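Local coordinates for protein N(G),N(G)-dimethylarginine dimethylaminohydrolase (Pseudomonas aeruginosa, PDB 3RHY) that hydrolyses asymmetric N(G),N(G)-dimethyl-L-arginine and N(G)-monomethyl-L-arginine to L-citrulline, releasing dimethylamine or methylamine, at residues G111-G116 with A131-E136; C74-R79 with E105-P110; F63-V68 with V247-L252; K3-R8 with V47-L52; L69-C74 with D123-G128. All coordinates share one frame; numbering follows the deposited sequence.

Interaction 1: residues G111-G116 with A131-E136; sequences GTVEAG and ARTNAE
Thr-112 and Asn-134 grip each other twice, their side chains crossing at about a right angle. Thr-112 N points almost straight at Asn-134 OD1 (2.9 Å), arriving from above the amide carbonyl plane rather than on a lone pair. In return Asn-134 N donates to Thr-112 OG1 at 3.1 Å. Two torsions make this exchange possible: Thr-112 OG1 (chi1 69°) and Asn-134 CG (chi1 59°) each sit between their own backbone N and carbonyl carbon, folded back close to the main chain. Asn-134 is also the N-cap of helix 135-147, with OD1 accepting from Gly-137 N, while ND2 turns to Pro-110 O. One amide therefore ties the helix start to the 111-116 loop. A water joins Thr-112 OG1 to Ala-131 O.

Further along, the contact becomes part of the active-site wall of this pentein-fold enzyme. Arg-132 lines the pocket of the bound pyridine adduct and is inferred to bind substrate. Its chain bends at chi2 and runs across the carboxylate of Glu-114, whose own chain stays extended beyond CG. NH1 reaches Glu-114 OE1 on the syn side at 2.6 Å, forming a salt bridge although the two planes are turned 54° apart. Glu-114 OE1 is held a second time by His-162 NE2, the proposed proton donor. Glu-114 N makes a longer bond to Thr-133 OG1 (3.3 Å), an oxygen that also pairs with Asp-117. The methyl CG2 of Thr-133 instead packs on Val-113 CG2 at 4.1 Å.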
# COMPACT_ATOMS: atom_id res chain seq x y z
N GLY A 111 9.97 -9.93 15.16
CA GLY A 111 9.85 -8.80 14.26
C GLY A 111 8.47 -8.71 13.64
O GLY A 111 7.87 -9.73 13.29
N THR A 112 7.94 -7.49 13.52
CA THR A 112 6.63 -7.29 12.90
C THR A 112 6.78 -6.28 11.78
O THR A 112 7.53 -5.32 11.89
CB THR A 112 5.55 -6.79 13.89
OG1 THR A 112 5.85 -5.45 14.30
CG2 THR A 112 5.49 -7.70 15.11
N VAL A 113 6.08 -6.53 10.68
CA VAL A 113 6.11 -5.65 9.52
C VAL A 113 4.78 -5.68 8.77
O VAL A 113 4.11 -6.71 8.68
CB VAL A 113 7.21 -6.08 8.51
CG1 VAL A 113 7.10 -5.24 7.24
CG2 VAL A 113 8.59 -5.94 9.12
N GLU A 114 4.38 -4.52 8.27
CA GLU A 114 3.18 -4.42 7.46
C GLU A 114 3.69 -3.62 6.28
O GLU A 114 4.25 -2.53 6.46
CB GLU A 114 2.06 -3.68 8.19
CG GLU A 114 1.53 -4.44 9.40
CD GLU A 114 0.15 -3.99 9.83
OE1 GLU A 114 -0.19 -2.81 9.60
OE2 GLU A 114 -0.59 -4.82 10.41
N ALA A 115 3.53 -4.17 5.08
CA ALA A 115 4.02 -3.51 3.88
C ALA A 115 3.39 -2.15 3.62
O ALA A 115 3.87 -1.40 2.79
CB ALA A 115 3.82 -4.42 2.67
N GLY A 116 2.31 -1.85 4.33
CA GLY A 116 1.67 -0.56 4.17
C GLY A 116 2.56 0.54 4.72
O GLY A 116 2.35 1.72 4.44
N ALA A 131 3.53 1.16 15.26
CA ALA A 131 3.06 0.18 16.23
C ALA A 131 2.81 -1.14 15.51
O ALA A 131 2.64 -2.18 16.13
CB ALA A 131 1.77 0.66 16.88
N ARG A 132 2.80 -1.07 14.18
CA ARG A 132 2.57 -2.23 13.34
C ARG A 132 3.87 -2.79 12.78
O ARG A 132 3.95 -3.96 12.42
CB ARG A 132 1.65 -1.84 12.18
CG ARG A 132 0.23 -1.54 12.58
CD ARG A 132 -0.47 -2.80 13.02
NE ARG A 132 -1.91 -2.64 13.14
CZ ARG A 132 -2.70 -2.20 12.17
NH1 ARG A 132 -2.20 -1.86 10.99
NH2 ARG A 132 -4.02 -2.13 12.37
N THR A 133 4.89 -1.94 12.69
CA THR A 133 6.19 -2.35 12.17
C THR A 133 7.23 -1.96 13.21
O THR A 133 7.63 -0.80 13.29
CB THR A 133 6.49 -1.63 10.84
OG1 THR A 133 5.44 -1.91 9.91
CG2 THR A 133 7.83 -2.08 10.27
N ASN A 134 7.69 -2.92 14.01
CA ASN A 134 8.67 -2.59 15.03
C ASN A 134 10.08 -2.49 14.49
O ASN A 134 10.33 -2.74 13.30
CB ASN A 134 8.60 -3.58 16.21
CG ASN A 134 8.85 -5.02 15.79
OD1 ASN A 134 9.43 -5.29 14.75
ND2 ASN A 134 8.42 -5.96 16.63
N ALA A 135 11.02 -2.12 15.36
CA ALA A 135 12.42 -1.96 14.98
C ALA A 135 13.01 -3.25 14.45
O ALA A 135 13.71 -3.26 13.43
CB ALA A 135 13.23 -1.47 16.18
N GLU A 136 12.75 -4.35 15.14
CA GLU A 136 13.26 -5.64 14.73
C GLU A 136 12.73 -5.99 13.35
O GLU A 136 13.45 -6.53 12.51
CB GLU A 136 12.87 -6.70 15.76
CG GLU A 136 13.30 -8.13 15.43
CD GLU A 136 14.75 -8.23 15.02
OE1 GLU A 136 15.58 -7.46 15.55
OE2 GLU A 136 15.07 -9.10 14.18
O HOH W 1 4.39 -4.30 16.39

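Interaction 2: residues C74-R79 with E105-P110; sequences CAIITR and ERIEAP
Glu-105 O is approached by two donors of the neighbouring strand: Ile-77 N makes a hydrogen bond of 2.8 Å, and Ile-76 CA adds a CA-H...O contact. The ladder continues with Glu-105 N to Ala-75 O and Ile-107 N to Ile-77 O, pairing Ile-76 with Glu-105 and Ile-77 with Arg-106 in parallel register. Because helix 93-99 lies in the connection between these parallel neighbours, the unit is a beta-alpha-beta crossover.

The two faces differ. On one, Ile-76 CG1 lies against Glu-105 CB (4.0 Å), while Ile-76 also meets Met-141 and Ile-144 of helix 135-147; the Glu-105 chain bends at chi2, and its carboxylate pairs with Lys-147. On the other, Ile-77 CB touches Arg-106 CB at 3.8 Å. Ile-77 also packs on helix 93-99, where Glu-93 forms a salt bridge with Arg-106.

Beyond Ile-107 the backbones separate, and a water spans the gap, donating to Ile-107 O at 2.7 Å and to Thr-78 O at 3.0 Å. Arg-79 bridges what follows with its side chain. With CG anti to the backbone N (chi1 -172°) and the chain straight to NE, its guanidinium extends alongside Ala-109 and Pro-110, and NH1 bonds Gly-111 O. The methyl carbon CB of Ala-109 sits over one face of that guanidinium, 3.3 Å above its plane and displaced toward the rim.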
# COMPACT_ATOMS: atom_id res chain seq x y z
N CYS A 74 12.62 -9.97 -5.50
CA CYS A 74 12.12 -10.99 -4.57
C CYS A 74 10.86 -10.50 -3.89
O CYS A 74 10.52 -9.32 -3.96
CB CYS A 74 13.16 -11.31 -3.50
SG CYS A 74 13.42 -9.99 -2.30
N ALA A 75 10.17 -11.43 -3.24
CA ALA A 75 8.96 -11.09 -2.51
C ALA A 75 9.27 -11.43 -1.07
O ALA A 75 9.94 -12.43 -0.78
CB ALA A 75 7.78 -11.91 -3.00
N ILE A 76 8.80 -10.59 -0.15
CA ILE A 76 9.05 -10.82 1.26
C ILE A 76 7.74 -10.90 2.01
O ILE A 76 6.97 -9.94 2.02
CB ILE A 76 9.90 -9.69 1.85
CG1 ILE A 76 11.18 -9.53 1.02
CG2 ILE A 76 10.27 -10.01 3.28
CD1 ILE A 76 11.72 -8.13 0.97
N ILE A 77 7.48 -12.06 2.62
CA ILE A 77 6.28 -12.27 3.41
C ILE A 77 6.55 -11.52 4.71
O ILE A 77 7.58 -11.74 5.37
CB ILE A 77 6.06 -13.78 3.74
CG1 ILE A 77 5.91 -14.59 2.44
CG2 ILE A 77 4.84 -13.95 4.62
CD1 ILE A 77 4.67 -14.29 1.63
N THR A 78 5.63 -10.63 5.07
CA THR A 78 5.77 -9.83 6.28
C THR A 78 5.16 -10.55 7.48
O THR A 78 4.94 -11.75 7.45
CB THR A 78 5.09 -8.45 6.11
OG1 THR A 78 3.69 -8.63 5.87
CG2 THR A 78 5.71 -7.71 4.93
N ARG A 79 4.91 -9.79 8.54
CA ARG A 79 4.31 -10.34 9.76
C ARG A 79 3.60 -9.18 10.44
O ARG A 79 4.20 -8.43 11.20
CB ARG A 79 5.40 -10.92 10.66
CG ARG A 79 4.89 -11.69 11.87
CD ARG A 79 6.00 -12.52 12.54
NE ARG A 79 5.55 -13.17 13.76
CZ ARG A 79 5.43 -12.56 14.94
NH1 ARG A 79 5.74 -11.28 15.05
NH2 ARG A 79 4.99 -13.23 15.99
N GLU A 105 11.26 -14.52 0.59
CA GLU A 105 11.91 -14.31 1.88
C GLU A 105 10.80 -14.01 2.88
O GLU A 105 9.63 -13.87 2.49
CB GLU A 105 12.87 -13.12 1.80
CG GLU A 105 13.92 -13.23 0.70
CD GLU A 105 15.18 -13.93 1.15
OE1 GLU A 105 15.19 -14.46 2.28
OE2 GLU A 105 16.17 -13.96 0.38
N ARG A 106 11.13 -13.91 4.16
CA ARG A 106 10.10 -13.61 5.15
C ARG A 106 10.62 -13.01 6.45
O ARG A 106 11.80 -13.12 6.79
CB ARG A 106 9.28 -14.87 5.45
CG ARG A 106 10.05 -16.04 6.03
CD ARG A 106 9.10 -17.19 6.36
NE ARG A 106 8.30 -17.60 5.21
CZ ARG A 106 8.81 -18.18 4.13
NH1 ARG A 106 10.11 -18.42 4.06
NH2 ARG A 106 8.03 -18.50 3.11
N ILE A 107 9.71 -12.37 7.17
CA ILE A 107 10.01 -11.74 8.45
C ILE A 107 9.71 -12.74 9.57
O ILE A 107 8.64 -13.35 9.59
CB ILE A 107 9.15 -10.47 8.66
CG1 ILE A 107 9.40 -9.48 7.52
CG2 ILE A 107 9.48 -9.82 10.00
CD1 ILE A 107 10.80 -8.93 7.47
N GLU A 108 10.65 -12.91 10.50
CA GLU A 108 10.49 -13.86 11.60
C GLU A 108 10.20 -13.18 12.93
O GLU A 108 10.64 -12.06 13.18
CB GLU A 108 11.77 -14.70 11.72
CG GLU A 108 12.14 -15.47 10.45
CD GLU A 108 11.15 -16.59 10.14
OE1 GLU A 108 9.94 -16.41 10.36
OE2 GLU A 108 11.60 -17.66 9.66
N ALA A 109 9.46 -13.86 13.80
CA ALA A 109 9.14 -13.30 15.11
C ALA A 109 10.46 -13.06 15.84
O ALA A 109 11.46 -13.74 15.58
CB ALA A 109 8.28 -14.27 15.89
N PRO A 110 10.49 -12.07 16.76
CA PRO A 110 9.40 -11.19 17.16
C PRO A 110 9.24 -9.96 16.27
O PRO A 110 8.47 -9.05 16.58
CB PRO A 110 9.80 -10.81 18.58
CG PRO A 110 11.28 -10.66 18.46
CD PRO A 110 11.69 -11.85 17.60
O HOH W 2 6.64 -14.16 7.96

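Interaction 3: residues F63-V68 with V247-L252; sequences FVEDPV and VSCMSL. With HM3 ((4-chloropyridin-2-yl)methanol), chain C.
Phe-63 meets Cys-249 in the active site, where the type I turn from Phe-63 to Asp-66 fits against the loop carrying the inferred nucleophile. Cys-249 CB comes obliquely onto the Phe-63 ring, 3.5 Å from CD2, and Met-250 CG lies at the ring edge, near CE2. Phe-63 and Met-250 thus lie alongside each other, pointing the same way.

The next bump is Val-64. With CG1 anti to the carbonyl carbon (chi1 -75°), its CG2 falls between the backbone N and the carbonyl carbon and presses into the bend at Met-250 and Ser-251, and its 3.5 Å approach to Ser-251 CA is tighter than usual for two carbons. Leu-252 answers from the other loop: CD1 is lodged against Val-64 O and Glu-65 CA, and CD2 stands 4.2 Å from Val-68 CB.

Between these apolar knobs, Glu-65 N donates to Cys-249 O at 3.1 Å. Glu-65 CG is anti to its own backbone N (chi1 169°), and the extended chain lays the carboxylate against Ser-248 O, another acceptor. Lys-164 and Arg-253 form salt bridges with Glu-65 OE2, probably offsetting that crowding of oxygens. A water lies within bonding distance of both OE2 and Ser-251 O.

The pyridine adduct extends from Cys-249 across the Phe-63 ring. Its C5 lies over one face of that ring, 3.5 Å above the plane and offset toward the rim, while C6 comes within 3.6 Å of Asp-66 OD2. Cys-249 SG is covalently bonded to ring carbon C4 at 1.7 Å.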
# COMPACT_ATOMS: atom_id res chain seq x y z
N PHE A 63 -7.06 -5.93 2.47
CA PHE A 63 -5.88 -5.08 2.37
C PHE A 63 -4.64 -5.94 2.19
O PHE A 63 -3.85 -6.12 3.12
CB PHE A 63 -5.76 -4.20 3.62
CG PHE A 63 -6.94 -3.28 3.81
CD1 PHE A 63 -7.60 -3.22 5.03
CD2 PHE A 63 -7.41 -2.50 2.76
CE1 PHE A 63 -8.72 -2.40 5.21
CE2 PHE A 63 -8.52 -1.66 2.93
CZ PHE A 63 -9.18 -1.62 4.16
N VAL A 64 -4.48 -6.47 0.98
CA VAL A 64 -3.36 -7.34 0.65
C VAL A 64 -2.01 -6.66 0.63
O VAL A 64 -0.98 -7.33 0.51
CB VAL A 64 -3.56 -8.03 -0.72
CG1 VAL A 64 -4.57 -9.14 -0.60
CG2 VAL A 64 -4.00 -7.01 -1.78
N GLU A 65 -2.00 -5.34 0.75
CA GLU A 65 -0.73 -4.62 0.75
C GLU A 65 0.14 -4.99 1.95
O GLU A 65 1.36 -5.10 1.84
CB GLU A 65 -0.96 -3.10 0.75
CG GLU A 65 0.32 -2.29 1.02
CD GLU A 65 0.20 -0.81 0.64
OE1 GLU A 65 -0.57 -0.07 1.30
OE2 GLU A 65 0.88 -0.40 -0.33
N ASP A 66 -0.50 -5.20 3.09
CA ASP A 66 0.24 -5.50 4.32
C ASP A 66 0.95 -6.84 4.48
O ASP A 66 2.07 -6.89 4.98
CB ASP A 66 -0.67 -5.24 5.52
CG ASP A 66 -1.07 -3.79 5.63
OD1 ASP A 66 -0.18 -2.92 5.44
OD2 ASP A 66 -2.25 -3.50 5.90
N PRO A 67 0.30 -7.95 4.08
CA PRO A 67 0.91 -9.28 4.21
C PRO A 67 2.19 -9.52 3.42
O PRO A 67 2.93 -10.45 3.71
CB PRO A 67 -0.21 -10.22 3.76
CG PRO A 67 -1.45 -9.47 4.10
CD PRO A 67 -1.11 -8.07 3.67
N VAL A 68 2.45 -8.70 2.40
CA VAL A 68 3.64 -8.90 1.58
C VAL A 68 4.22 -7.65 0.92
O VAL A 68 3.51 -6.69 0.64
CB VAL A 68 3.37 -9.89 0.41
CG1 VAL A 68 4.68 -10.53 -0.03
CG2 VAL A 68 2.34 -10.93 0.80
N VAL A 247 -6.48 3.42 -1.51
CA VAL A 247 -6.22 2.66 -2.72
C VAL A 247 -4.91 1.87 -2.72
O VAL A 247 -4.82 0.82 -3.35
CB VAL A 247 -6.24 3.55 -3.99
CG1 VAL A 247 -7.65 4.04 -4.26
CG2 VAL A 247 -5.29 4.73 -3.82
N SER A 248 -3.90 2.35 -2.02
CA SER A 248 -2.64 1.63 -2.00
C SER A 248 -2.73 0.34 -1.20
O SER A 248 -2.01 -0.61 -1.48
CB SER A 248 -1.53 2.49 -1.40
OG SER A 248 -1.65 2.53 0.01
N CYS A 249 -3.64 0.33 -0.22
CA CYS A 249 -3.84 -0.81 0.68
C CYS A 249 -4.49 -2.03 0.06
O CYS A 249 -4.23 -3.16 0.47
CB CYS A 249 -4.73 -0.40 1.87
SG CYS A 249 -4.21 1.09 2.78
N MET A 250 -5.34 -1.80 -0.93
CA MET A 250 -6.10 -2.87 -1.54
C MET A 250 -5.48 -3.69 -2.66
O MET A 250 -6.17 -4.47 -3.32
CB MET A 250 -7.44 -2.30 -1.99
CG MET A 250 -8.12 -1.50 -0.89
SD MET A 250 -9.76 -1.00 -1.35
CE MET A 250 -9.44 0.56 -2.08
N SER A 251 -4.18 -3.55 -2.89
CA SER A 251 -3.55 -4.33 -3.93
C SER A 251 -2.06 -4.42 -3.74
O SER A 251 -1.46 -3.67 -2.95
CB SER A 251 -3.86 -3.75 -5.31
OG SER A 251 -3.32 -2.45 -5.45
N LEU A 252 -1.47 -5.37 -4.46
CA LEU A 252 -0.03 -5.61 -4.47
C LEU A 252 0.29 -5.30 -5.93
O LEU A 252 -0.46 -5.69 -6.83
CB LEU A 252 0.26 -7.08 -4.15
CG LEU A 252 0.96 -7.49 -2.84
CD1 LEU A 252 0.91 -6.39 -1.80
CD2 LEU A 252 0.30 -8.76 -2.30
C1 HM3 C . -4.03 2.04 7.92
N1 HM3 C . -4.72 -0.18 7.03
C2 HM3 C . -4.26 1.05 6.77
C3 HM3 C . -3.97 1.43 5.46
C4 HM3 C . -4.17 0.52 4.43
C5 HM3 C . -4.65 -0.74 4.75
C6 HM3 C . -4.93 -1.06 6.07
O1 HM3 C . -3.55 1.36 9.08
O HOH W 3 1.12 -2.96 -1.92

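Interaction 4: residues K3-R8 with V47-L52; sequences KHIIAR and VDITLL
Strands 4-8 and 48-52 run parallel, 19° apart with axes 4.5 Å from each other, in an even register from His-4 with Asp-48 to Arg-8 with Leu-52. Five backbone N-H...O bonds join them, starting at Asp-48 N to Lys-3 O; the shortest is Thr-50 N to Ile-5 O at 2.7 Å.

His-4 ND1 donates to the syn lone pair of Asp-48 OD1 at 2.6 Å. Ring and carboxylate are nearly coplanar (16°), and Lys-3 CB covers the centre of one ring face. Asp-48 CG, between its backbone N and carbonyl carbon (chi1 46°), brings the carboxylate back toward the histidine. A water contacts Asp-48 OD1, Ile-5 O and Thr-50 OG1.

At the other end of this face, Leu-52 CD1 lies over the Arg-8 guanidinium, 3.5 Å above its plane. Arg-8 NH1 hydrogen-bonds Pro-53 O, and NH2 hydrogen-bonds Ile-91 O. The reverse face is apolar: Ile-5 CG1 touches Val-47 CG2 at 3.5 Å, and Leu-51 CD1 reaches Ala-7 CB at 4.0 Å.

Helix 28-42 connects the strands and packs on Ile-5, Ala-7 and Ile-49, a beta-alpha-beta crossover within the pentein fold.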
# COMPACT_ATOMS: atom_id res chain seq x y z
N LYS A 3 3.39 -5.35 -14.14
CA LYS A 3 2.77 -6.36 -15.01
C LYS A 3 1.67 -7.09 -14.25
O LYS A 3 0.73 -7.60 -14.85
CB LYS A 3 3.79 -7.44 -15.43
CG LYS A 3 4.83 -7.06 -16.46
CD LYS A 3 5.71 -8.28 -16.74
CE LYS A 3 6.89 -7.94 -17.66
NZ LYS A 3 7.88 -7.02 -17.00
N HIS A 4 1.81 -7.15 -12.93
CA HIS A 4 0.86 -7.90 -12.11
C HIS A 4 0.23 -7.21 -10.91
O HIS A 4 0.88 -6.47 -10.19
CB HIS A 4 1.53 -9.19 -11.63
CG HIS A 4 2.27 -9.91 -12.70
ND1 HIS A 4 1.64 -10.45 -13.80
CD2 HIS A 4 3.59 -10.16 -12.87
CE1 HIS A 4 2.54 -10.99 -14.60
NE2 HIS A 4 3.73 -10.82 -14.06
N ILE A 5 -1.04 -7.51 -10.70
CA ILE A 5 -1.79 -6.97 -9.58
C ILE A 5 -2.38 -8.14 -8.81
O ILE A 5 -2.85 -9.11 -9.41
CB ILE A 5 -2.99 -6.10 -10.04
CG1 ILE A 5 -2.50 -4.90 -10.86
CG2 ILE A 5 -3.80 -5.66 -8.83
CD1 ILE A 5 -1.63 -3.92 -10.07
N ILE A 6 -2.34 -8.06 -7.48
CA ILE A 6 -2.94 -9.08 -6.64
C ILE A 6 -3.90 -8.31 -5.74
O ILE A 6 -3.54 -7.26 -5.19
CB ILE A 6 -1.91 -9.82 -5.74
CG1 ILE A 6 -0.98 -10.69 -6.60
CG2 ILE A 6 -2.65 -10.69 -4.75
CD1 ILE A 6 0.17 -11.30 -5.82
N ALA A 7 -5.11 -8.82 -5.59
CA ALA A 7 -6.12 -8.19 -4.77
C ALA A 7 -6.94 -9.30 -4.14
O ALA A 7 -6.82 -10.46 -4.52
CB ALA A 7 -7.01 -7.30 -5.63
N ARG A 8 -7.77 -8.96 -3.16
CA ARG A 8 -8.60 -9.98 -2.53
C ARG A 8 -9.97 -9.41 -2.25
O ARG A 8 -10.11 -8.32 -1.71
CB ARG A 8 -7.99 -10.49 -1.21
CG ARG A 8 -8.78 -11.66 -0.62
CD ARG A 8 -8.35 -12.05 0.79
NE ARG A 8 -7.04 -12.68 0.83
CZ ARG A 8 -6.78 -13.93 0.44
NH1 ARG A 8 -7.75 -14.71 -0.02
NH2 ARG A 8 -5.54 -14.40 0.52
N VAL A 47 -2.16 -4.52 -17.05
CA VAL A 47 -1.58 -5.42 -16.07
C VAL A 47 -2.60 -6.54 -15.93
O VAL A 47 -3.76 -6.36 -16.30
CB VAL A 47 -1.42 -4.76 -14.67
CG1 VAL A 47 -0.30 -3.73 -14.69
CG2 VAL A 47 -2.74 -4.09 -14.26
N ASP A 48 -2.18 -7.70 -15.44
CA ASP A 48 -3.16 -8.74 -15.22
C ASP A 48 -3.49 -8.66 -13.75
O ASP A 48 -2.68 -8.18 -12.95
CB ASP A 48 -2.66 -10.14 -15.62
CG ASP A 48 -1.26 -10.45 -15.11
OD1 ASP A 48 -0.96 -10.17 -13.94
OD2 ASP A 48 -0.47 -11.00 -15.91
N ILE A 49 -4.70 -9.10 -13.39
CA ILE A 49 -5.15 -9.05 -12.01
C ILE A 49 -5.45 -10.44 -11.46
O ILE A 49 -6.22 -11.20 -12.05
CB ILE A 49 -6.44 -8.20 -11.90
CG1 ILE A 49 -6.16 -6.78 -12.40
CG2 ILE A 49 -6.95 -8.20 -10.46
CD1 ILE A 49 -7.41 -5.92 -12.52
N THR A 50 -4.84 -10.77 -10.32
CA THR A 50 -5.08 -12.05 -9.67
C THR A 50 -5.93 -11.70 -8.47
O THR A 50 -5.44 -11.20 -7.46
CB THR A 50 -3.77 -12.70 -9.19
OG1 THR A 50 -2.96 -13.01 -10.33
CG2 THR A 50 -4.06 -13.98 -8.42
N LEU A 51 -7.23 -11.95 -8.61
CA LEU A 51 -8.20 -11.63 -7.58
C LEU A 51 -8.51 -12.84 -6.70
O LEU A 51 -9.19 -13.78 -7.13
CB LEU A 51 -9.47 -11.09 -8.25
CG LEU A 51 -10.66 -10.58 -7.45
CD1 LEU A 51 -10.26 -9.42 -6.54
CD2 LEU A 51 -11.75 -10.14 -8.44
N LEU A 52 -8.00 -12.80 -5.47
CA LEU A 52 -8.20 -13.88 -4.52
C LEU A 52 -9.59 -13.88 -3.89
O LEU A 52 -10.26 -12.85 -3.84
CB LEU A 52 -7.14 -13.81 -3.43
CG LEU A 52 -5.71 -13.77 -3.99
CD1 LEU A 52 -4.73 -13.69 -2.84
CD2 LEU A 52 -5.45 -15.01 -4.84
O HOH W 4 -1.69 -10.80 -11.26

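Interaction 5: residues L69-C74 with D123-G128; sequences LCTSRC and DHFYIG
Leu-69 and Phe-125 meet where two three-stranded sheets of the pentein fold come together, with helix 135-147 contributing Met-141 and Leu-145 to the same apolar layer. Leu-69 CD2 approaches Phe-125 CD2 at 3.9 Å. Thr-71 reaches the far end of that ring at about a right angle, its CG2 lying 3.7 Å from Phe-125 CZ. Both methyls come to the ring obliquely.

Thr-71 owes its dual role to chi1 of 76°, which puts CG2 anti to the carbonyl carbon, toward the phenylalanine, and leaves OG1 for the main chain. OG1 accepts from Arg-73 N at 3.1 Å, an ST turn. That turn lies in the tight loop of the beta hairpin between antiparallel strands 68-70 and 75-77, where Thr-71 N donates to Cys-74 O at 2.9 Å.

The hairpin tip carries the polar part. Arg-73, extended from CG to NE, brings NH2 to 3.8 Å from Asp-123 OD2 in a long salt bridge. The oxygen lies well out of the guanidinium plane, and the planes of the two groups are 56° apart, so the attraction is one of charge without a directed N-H. Arg-73 NH1 has a firmer partner in His-148 O.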
# COMPACT_ATOMS: atom_id res chain seq x y z
N LEU A 69 5.52 -7.69 0.66
CA LEU A 69 6.20 -6.61 -0.04
C LEU A 69 6.77 -7.27 -1.29
O LEU A 69 7.65 -8.12 -1.21
CB LEU A 69 7.35 -6.02 0.79
CG LEU A 69 8.09 -4.91 0.03
CD1 LEU A 69 7.15 -3.71 -0.18
CD2 LEU A 69 9.33 -4.50 0.79
N CYS A 70 6.27 -6.87 -2.45
CA CYS A 70 6.73 -7.42 -3.71
C CYS A 70 7.71 -6.48 -4.39
O CYS A 70 7.36 -5.36 -4.76
CB CYS A 70 5.54 -7.69 -4.64
SG CYS A 70 4.34 -8.82 -3.95
N THR A 71 8.95 -6.93 -4.53
CA THR A 71 9.96 -6.12 -5.17
C THR A 71 10.22 -6.67 -6.56
O THR A 71 9.53 -7.59 -7.02
CB THR A 71 11.28 -6.12 -4.36
OG1 THR A 71 11.96 -7.36 -4.56
CG2 THR A 71 10.99 -5.94 -2.88
N SER A 72 11.21 -6.11 -7.23
CA SER A 72 11.58 -6.52 -8.58
C SER A 72 12.56 -7.70 -8.56
O SER A 72 12.82 -8.30 -9.60
CB SER A 72 12.23 -5.35 -9.31
OG SER A 72 13.38 -4.94 -8.60
N ARG A 73 13.09 -8.01 -7.38
CA ARG A 73 14.05 -9.10 -7.26
C ARG A 73 13.62 -10.23 -6.33
O ARG A 73 14.20 -11.31 -6.36
CB ARG A 73 15.41 -8.55 -6.82
CG ARG A 73 15.99 -7.56 -7.82
CD ARG A 73 17.34 -7.02 -7.39
NE ARG A 73 17.74 -5.93 -8.28
CZ ARG A 73 18.81 -5.17 -8.10
NH1 ARG A 73 19.61 -5.37 -7.05
NH2 ARG A 73 19.08 -4.19 -8.96
N CYS A 74 12.62 -9.97 -5.50
CA CYS A 74 12.12 -10.99 -4.57
C CYS A 74 10.86 -10.50 -3.89
O CYS A 74 10.52 -9.32 -3.96
CB CYS A 74 13.16 -11.31 -3.50
SG CYS A 74 13.42 -9.99 -2.30
N ASP A 123 14.99 1.45 -6.24
CA ASP A 123 15.44 0.25 -5.55
C ASP A 123 15.61 0.52 -4.06
O ASP A 123 16.19 -0.31 -3.34
CB ASP A 123 16.76 -0.25 -6.14
CG ASP A 123 16.57 -0.87 -7.52
OD1 ASP A 123 15.48 -1.42 -7.78
OD2 ASP A 123 17.52 -0.81 -8.33
N HIS A 124 15.12 1.67 -3.60
CA HIS A 124 15.20 2.01 -2.19
C HIS A 124 13.81 1.87 -1.60
O HIS A 124 12.81 2.07 -2.29
CB HIS A 124 15.69 3.45 -1.98
CG HIS A 124 15.99 3.78 -0.55
ND1 HIS A 124 17.11 3.30 0.09
CD2 HIS A 124 15.29 4.47 0.37
CE1 HIS A 124 17.08 3.69 1.36
NE2 HIS A 124 15.99 4.39 1.55
N PHE A 125 13.75 1.53 -0.32
CA PHE A 125 12.47 1.34 0.36
C PHE A 125 12.46 2.07 1.69
O PHE A 125 13.31 1.82 2.54
CB PHE A 125 12.20 -0.16 0.59
CG PHE A 125 11.97 -0.93 -0.68
CD1 PHE A 125 13.03 -1.23 -1.54
CD2 PHE A 125 10.69 -1.34 -1.04
CE1 PHE A 125 12.81 -1.91 -2.74
CE2 PHE A 125 10.46 -2.02 -2.24
CZ PHE A 125 11.52 -2.30 -3.09
N TYR A 126 11.50 2.97 1.86
CA TYR A 126 11.38 3.71 3.11
C TYR A 126 10.41 2.97 4.02
O TYR A 126 9.25 2.77 3.68
CB TYR A 126 10.87 5.13 2.84
CG TYR A 126 11.89 6.02 2.15
CD1 TYR A 126 11.89 6.17 0.76
CD2 TYR A 126 12.88 6.67 2.88
CE1 TYR A 126 12.85 6.95 0.12
CE2 TYR A 126 13.85 7.45 2.25
CZ TYR A 126 13.83 7.59 0.87
OH TYR A 126 14.81 8.34 0.25
N ILE A 127 10.90 2.56 5.19
CA ILE A 127 10.09 1.81 6.13
C ILE A 127 9.68 2.63 7.34
O ILE A 127 10.53 3.08 8.12
CB ILE A 127 10.86 0.57 6.61
CG1 ILE A 127 11.41 -0.19 5.39
CG2 ILE A 127 9.95 -0.31 7.44
CD1 ILE A 127 12.34 -1.32 5.76
N GLY A 128 8.38 2.80 7.51
CA GLY A 128 7.91 3.57 8.64
C GLY A 128 7.83 2.71 9.88
O GLY A 128 7.11 1.72 9.91

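Overall arrangement
Interaction 3 is the buried one, its centre about 5 Å from that of the chain, and mixes tight methyl packing with a covalent adduct; the centres of the other four lie 12 to 16 Å out and are partly buried. Interactions 2 and 4 are parallel strand pairs carried mainly by backbone bonds, whereas interaction 1 joins a loop to the segment leading into helix 135-147, chiefly through side chains, and interaction 5 has no hydrogen bond across it. Interactions 2 and 5 share Cys-74 and the sheet of strands 68-70 and 75-77. Interaction 3 touches all the others: Leu-252 N bonds Ile-6 O of interaction 4, while Asp-66 O meets Thr-78 of interaction 2 and Ala-115 of interaction 1.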